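Methyltransferase (Streptomyces avermitilis, PDB 3GIW) is of unknown function but belongs to a Rossmann-fold methyltransferase family and binds S-adenosyl-L-homocysteine, consistent with an S-adenosylmethionine-dependent methyltransferase. Local coordinates at residues 17-31 / 38-50. Numbering follows the deposited sequence.
Sequences IDTESAHSARIYDYI and YPADKEAGDAMSR
Helix 24-31 and the loop leading into it pack against helix 39-50 in a helix-helix contact of the N-terminal region, with axes 8.6 Å apart at a crossing angle of -67°. Where they cross, Ile27 is a knob set among Asp41, Ala44, Gly45 and Met48; its CD1 lies 3.7 Å from Ala44 CB, while CG2 lies against SE of Met48, a selenomethionine. Gly45 CA lies at the edge of the Tyr30 ring, near its plane. With CG anti to the backbone N (chi1 167°), Tyr30 extends across helix 39-50 and takes Lys42 CA over one face in a CH-pi contact. Tyr30 OH donates to Asp46 OD1 (2.6 Å) from the syn side, somewhat out of the plane of a carboxylate whose other oxygen holds Lys42 NZ in a salt bridge.

The buried carboxylate of Asp41 ties the two helix starts together. Asp41 OD1 receives a nearly straight bond from His23 N (2.9 Å, 166°), at the N-cap position of helix 24-31, whereas OD2 accepts Tyr38 N through its anti lone pair at the start of its own helix. A water links OD2 to Ser21 O and Arg26 NH1. Arg26 grips Ile17 O end-on, with NH2 at 2.7 Å and NH1 at 2.9 Å, and its guanidinium lies over the His23 ring; NH2 also forms a salt bridge with Asp114. Beyond this polar cluster, Thr19 CG2 sits over the Tyr38 ring, 3.5 Å from its centroid, and Ile17 CG2 approaches CE2 of that ring. Tyr28, on the same short helix, binds S-adenosyl-L-homocysteine, so helix 24-31 of this crossed pair borders the ligand site, consistent with the N-terminal helices that flank that site in Rossmann-fold methyltransferases.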
loop_
_atom_site.group_PDB
_atom_site.type_symbol
_atom_site.label_atom_id
_atom_site.label_comp_id
_atom_site.label_asym_id
_atom_site.label_seq_id
_atom_site.Cartn_x
_atom_site.Cartn_y
_atom_site.Cartn_z
ATOM N N ILE A 17 17.858 9.933 -8.357
ATOM C CA ILE A 17 16.990 8.843 -8.828
ATOM C C ILE A 17 17.613 7.436 -8.847
ATOM O O ILE A 17 16.891 6.449 -8.743
ATOM C CB ILE A 17 16.444 9.159 -10.255
ATOM C CG1 ILE A 17 15.622 10.447 -10.247
ATOM C CG2 ILE A 17 15.604 7.987 -10.818
ATOM C CD1 ILE A 17 14.333 10.332 -9.531
ATOM N N ASP A 18 18.927 7.324 -8.994
ATOM C CA ASP A 18 19.593 6.008 -9.144
ATOM C C ASP A 18 18.889 5.087 -10.164
ATOM O O ASP A 18 18.254 4.082 -9.811
ATOM C CB ASP A 18 19.767 5.304 -7.795
ATOM C CG ASP A 18 20.579 3.996 -7.898
ATOM O OD1 ASP A 18 21.310 3.787 -8.894
ATOM O OD2 ASP A 18 20.460 3.153 -6.979
ATOM N N THR A 19 19.028 5.437 -11.433
ATOM C CA THR A 19 18.397 4.700 -12.525
ATOM C C THR A 19 19.053 3.366 -12.862
ATOM O O THR A 19 18.484 2.597 -13.631
ATOM C CB THR A 19 18.381 5.529 -13.813
ATOM O OG1 THR A 19 19.729 5.725 -14.261
ATOM C CG2 THR A 19 17.679 6.855 -13.583
ATOM N N GLU A 20 20.236 3.085 -12.311
ATOM C CA GLU A 20 20.965 1.879 -12.671
ATOM C C GLU A 20 20.659 0.671 -11.791
ATOM O O GLU A 20 21.104 -0.421 -12.115
ATOM C CB GLU A 20 22.477 2.146 -12.705
ATOM C CG GLU A 20 22.889 3.207 -13.720
ATOM C CD GLU A 20 22.295 2.967 -15.105
ATOM O OE1 GLU A 20 22.731 1.998 -15.782
ATOM O OE2 GLU A 20 21.388 3.746 -15.515
ATOM N N SER A 21 19.916 0.866 -10.696
ATOM C CA SER A 21 19.478 -0.265 -9.877
ATOM C C SER A 21 17.958 -0.321 -9.829
ATOM O O SER A 21 17.282 0.689 -9.974
ATOM C CB SER A 21 20.057 -0.173 -8.469
ATOM O OG SER A 21 19.469 0.892 -7.747
ATOM N N ALA A 22 17.427 -1.529 -9.645
ATOM C CA ALA A 22 15.966 -1.733 -9.576
ATOM C C ALA A 22 15.414 -1.181 -8.262
ATOM O O ALA A 22 16.070 -1.263 -7.203
ATOM C CB ALA A 22 15.618 -3.214 -9.720
ATOM N N HIS A 23 14.204 -0.614 -8.336
ATOM C CA HIS A 23 13.473 -0.130 -7.175
ATOM C C HIS A 23 12.063 -0.721 -7.147
ATOM O O HIS A 23 11.396 -0.792 -8.171
ATOM C CB HIS A 23 13.338 1.412 -7.158
ATOM C CG HIS A 23 14.633 2.160 -6.992
ATOM N ND1 HIS A 23 15.638 2.173 -7.939
ATOM C CD2 HIS A 23 15.047 2.981 -6.001
ATOM C CE1 HIS A 23 16.631 2.938 -7.515
ATOM N NE2 HIS A 23 16.295 3.449 -6.347
ATOM N N SER A 24 11.589 -1.075 -5.968
ATOM C CA SER A 24 10.325 -1.806 -5.868
ATOM C C SER A 24 9.128 -1.053 -6.514
ATOM O O SER A 24 8.290 -1.665 -7.211
ATOM C CB SER A 24 9.995 -2.212 -4.422
ATOM O OG SER A 24 9.862 -1.110 -3.573
ATOM N N ALA A 25 9.004 0.258 -6.291
ATOM C CA ALA A 25 7.854 0.988 -6.824
ATOM C C ALA A 25 7.856 1.006 -8.337
ATOM O O ALA A 25 6.808 1.028 -8.988
ATOM C CB ALA A 25 7.867 2.408 -6.298
ATOM N N ARG A 26 9.054 1.077 -8.913
ATOM C CA ARG A 26 9.239 1.135 -10.352
ATOM C C ARG A 26 9.009 -0.229 -11.026
ATOM O O ARG A 26 8.452 -0.299 -12.128
ATOM C CB ARG A 26 10.649 1.673 -10.687
ATOM C CG ARG A 26 10.953 3.049 -10.046
ATOM C CD ARG A 26 12.405 3.465 -10.210
ATOM N NE ARG A 26 12.806 4.392 -9.132
ATOM C CZ ARG A 26 14.006 4.983 -9.090
ATOM N NH1 ARG A 26 14.905 4.714 -10.038
ATOM N NH2 ARG A 26 14.299 5.824 -8.108
ATOM N N ILE A 27 9.441 -1.314 -10.370
ATOM C CA ILE A 27 9.088 -2.656 -10.868
ATOM C C ILE A 27 7.567 -2.822 -10.898
ATOM O O ILE A 27 6.998 -3.322 -11.882
ATOM C CB ILE A 27 9.711 -3.767 -9.960
ATOM C CG1 ILE A 27 11.242 -3.766 -10.070
ATOM C CG2 ILE A 27 9.131 -5.151 -10.306
ATOM C CD1 ILE A 27 11.957 -4.565 -8.972
ATOM N N TYR A 28 6.908 -2.412 -9.819
ATOM C CA TYR A 28 5.446 -2.544 -9.735
ATOM C C TYR A 28 4.803 -1.765 -10.903
ATOM O O TYR A 28 3.919 -2.280 -11.634
ATOM C CB TYR A 28 4.989 -2.022 -8.382
ATOM C CG TYR A 28 3.518 -2.084 -8.085
ATOM C CD1 TYR A 28 2.689 -1.019 -8.368
ATOM C CD2 TYR A 28 2.960 -3.175 -7.425
ATOM C CE1 TYR A 28 1.338 -1.066 -8.050
ATOM C CE2 TYR A 28 1.630 -3.207 -7.081
ATOM C CZ TYR A 28 0.824 -2.156 -7.390
ATOM O OH TYR A 28 -0.512 -2.232 -7.014
ATOM N N ASP A 29 5.250 -0.522 -11.112
ATOM C CA ASP A 29 4.691 0.263 -12.191
ATOM C C ASP A 29 4.924 -0.374 -13.567
ATOM O O ASP A 29 4.010 -0.401 -14.391
ATOM C CB ASP A 29 5.238 1.700 -12.165
ATOM C CG ASP A 29 4.367 2.678 -12.919
ATOM O OD1 ASP A 29 3.179 2.794 -12.587
ATOM O OD2 ASP A 29 4.888 3.347 -13.823
ATOM N N TYR A 30 6.133 -0.865 -13.810
ATOM C CA TYR A 30 6.454 -1.591 -15.050
ATOM C C TYR A 30 5.451 -2.728 -15.257
ATOM O O TYR A 30 4.810 -2.838 -16.315
ATOM C CB TYR A 30 7.885 -2.124 -15.015
ATOM C CG TYR A 30 8.150 -3.121 -16.111
ATOM C CD1 TYR A 30 8.137 -2.731 -17.440
ATOM C CD2 TYR A 30 8.380 -4.458 -15.822
ATOM C CE1 TYR A 30 8.365 -3.631 -18.445
ATOM C CE2 TYR A 30 8.615 -5.381 -16.806
ATOM C CZ TYR A 30 8.610 -4.961 -18.137
ATOM O OH TYR A 30 8.823 -5.874 -19.171
ATOM N N ILE A 31 5.287 -3.563 -14.235
ATOM C CA ILE A 31 4.433 -4.748 -14.367
ATOM C C ILE A 31 2.957 -4.400 -14.593
ATOM O O ILE A 31 2.315 -5.103 -15.355
ATOM C CB ILE A 31 4.637 -5.678 -13.149
ATOM C CG1 ILE A 31 6.047 -6.274 -13.117
ATOM C CG2 ILE A 31 3.506 -6.761 -13.028
ATOM C CD1 ILE A 31 6.414 -7.285 -14.239
ATOM N N TYR A 38 12.915 2.189 -15.359
ATOM C CA TYR A 38 14.151 2.206 -16.118
ATOM C C TYR A 38 14.527 0.774 -16.502
ATOM O O TYR A 38 13.923 -0.182 -16.008
ATOM C CB TYR A 38 15.239 2.884 -15.271
ATOM C CG TYR A 38 14.911 4.344 -15.035
ATOM C CD1 TYR A 38 15.096 5.279 -16.035
ATOM C CD2 TYR A 38 14.368 4.783 -13.834
ATOM C CE1 TYR A 38 14.761 6.615 -15.848
ATOM C CE2 TYR A 38 14.039 6.116 -13.640
ATOM C CZ TYR A 38 14.253 7.026 -14.644
ATOM O OH TYR A 38 13.926 8.365 -14.484
ATOM N N PRO A 39 15.485 0.606 -17.418
ATOM C CA PRO A 39 15.868 -0.748 -17.816
ATOM C C PRO A 39 16.154 -1.728 -16.666
ATOM O O PRO A 39 15.792 -2.911 -16.772
ATOM C CB PRO A 39 17.114 -0.509 -18.700
ATOM C CG PRO A 39 16.912 0.860 -19.249
ATOM C CD PRO A 39 16.229 1.645 -18.170
ATOM N N ALA A 40 16.808 -1.282 -15.594
ATOM C CA ALA A 40 17.041 -2.174 -14.432
ATOM C C ALA A 40 15.730 -2.722 -13.827
ATOM O O ALA A 40 15.681 -3.871 -13.357
ATOM C CB ALA A 40 17.860 -1.484 -13.368
ATOM N N ASP A 41 14.680 -1.898 -13.834
ATOM C CA ASP A 41 13.357 -2.316 -13.322
ATOM C C ASP A 41 12.673 -3.323 -14.241
ATOM O O ASP A 41 12.079 -4.308 -13.794
ATOM C CB ASP A 41 12.473 -1.098 -13.131
ATOM C CG ASP A 41 13.097 -0.065 -12.236
ATOM O OD1 ASP A 41 13.417 -0.400 -11.074
ATOM O OD2 ASP A 41 13.245 1.077 -12.743
ATOM N N LYS A 42 12.745 -3.087 -15.546
ATOM C CA LYS A 42 12.240 -4.057 -16.532
ATOM C C LYS A 42 12.959 -5.414 -16.430
ATOM O O LYS A 42 12.339 -6.475 -16.497
ATOM C CB LYS A 42 12.401 -3.497 -17.951
ATOM C CG LYS A 42 12.059 -4.486 -19.041
ATOM C CD LYS A 42 12.029 -3.758 -20.383
ATOM C CE LYS A 42 11.292 -4.531 -21.439
ATOM N NZ LYS A 42 11.716 -5.919 -21.581
ATOM N N GLU A 43 14.280 -5.394 -16.276
ATOM C CA GLU A 43 15.040 -6.634 -16.212
ATOM C C GLU A 43 14.614 -7.444 -14.983
ATOM O O GLU A 43 14.443 -8.673 -15.061
ATOM C CB GLU A 43 16.535 -6.331 -16.146
ATOM C CG GLU A 43 17.477 -7.563 -16.170
ATOM C CD GLU A 43 17.714 -8.217 -14.810
ATOM O OE1 GLU A 43 17.540 -7.571 -13.756
ATOM O OE2 GLU A 43 18.102 -9.405 -14.800
ATOM N N ALA A 44 14.474 -6.763 -13.846
ATOM C CA ALA A 44 13.971 -7.393 -12.622
ATOM C C ALA A 44 12.560 -7.955 -12.813
ATOM O O ALA A 44 12.317 -9.134 -12.509
ATOM C CB ALA A 44 14.024 -6.395 -11.461
ATOM N N GLY A 45 11.628 -7.136 -13.306
ATOM C CA GLY A 45 10.253 -7.600 -13.486
ATOM C C GLY A 45 10.153 -8.783 -14.431
ATOM O O GLY A 45 9.372 -9.705 -14.195
ATOM N N ASP A 46 10.917 -8.733 -15.523
ATOM C CA ASP A 46 10.920 -9.832 -16.499
ATOM C C ASP A 46 11.494 -11.123 -15.884
ATOM O O ASP A 46 10.940 -12.202 -16.104
ATOM C CB ASP A 46 11.671 -9.434 -17.767
ATOM C CG ASP A 46 10.923 -8.431 -18.613
ATOM O OD1 ASP A 46 9.734 -8.175 -18.374
ATOM O OD2 ASP A 46 11.545 -7.917 -19.578
ATOM N N ALA A 47 12.562 -11.025 -15.107
ATOM C CA ALA A 47 13.123 -12.196 -14.407
ATOM C C ALA A 47 12.103 -12.769 -13.425
ATOM O O ALA A 47 11.968 -13.987 -13.278
ATOM C CB ALA A 47 14.432 -11.836 -13.671
HETATM N N MSE A 48 11.389 -11.896 -12.717
HETATM C CA MSE A 48 10.418 -12.364 -11.733
HETATM C C MSE A 48 9.198 -13.018 -12.360
HETATM O O MSE A 48 8.694 -14.044 -11.867
HETATM C CB MSE A 48 9.992 -11.205 -10.871
HETATM C CG MSE A 48 11.118 -10.661 -10.040
HETATM SE SE MSE A 48 10.682 -8.909 -9.274
HETATM C CE MSE A 48 12.329 -8.716 -8.282
ATOM N N SER A 49 8.708 -12.443 -13.462
ATOM C CA SER A 49 7.587 -13.041 -14.203
ATOM C C SER A 49 7.957 -14.416 -14.809
ATOM O O SER A 49 7.075 -15.258 -14.968
ATOM C CB SER A 49 7.075 -12.104 -15.303
ATOM O OG SER A 49 6.489 -10.941 -14.750
ATOM N N ARG A 50 9.242 -14.630 -15.138
ATOM C CA ARG A 50 9.681 -15.940 -15.616
ATOM C C ARG A 50 9.523 -16.987 -14.506
ATOM O O ARG A 50 9.172 -18.138 -14.770
ATOM C CB ARG A 50 11.123 -15.895 -16.153
ATOM C CG ARG A 50 11.250 -15.282 -17.551
ATOM C CD ARG A 50 12.720 -15.112 -17.965
ATOM N NE ARG A 50 12.836 -14.452 -19.261
ATOM C CZ ARG A 50 13.998 -14.152 -19.831
ATOM N NH1 ARG A 50 15.137 -14.447 -19.208
ATOM N NH2 ARG A 50 14.030 -13.572 -21.036
HETATM O O HOH W 1 18.373 1.010 -15.694
HETATM O O HOH W 2 15.403 2.400 -11.456
#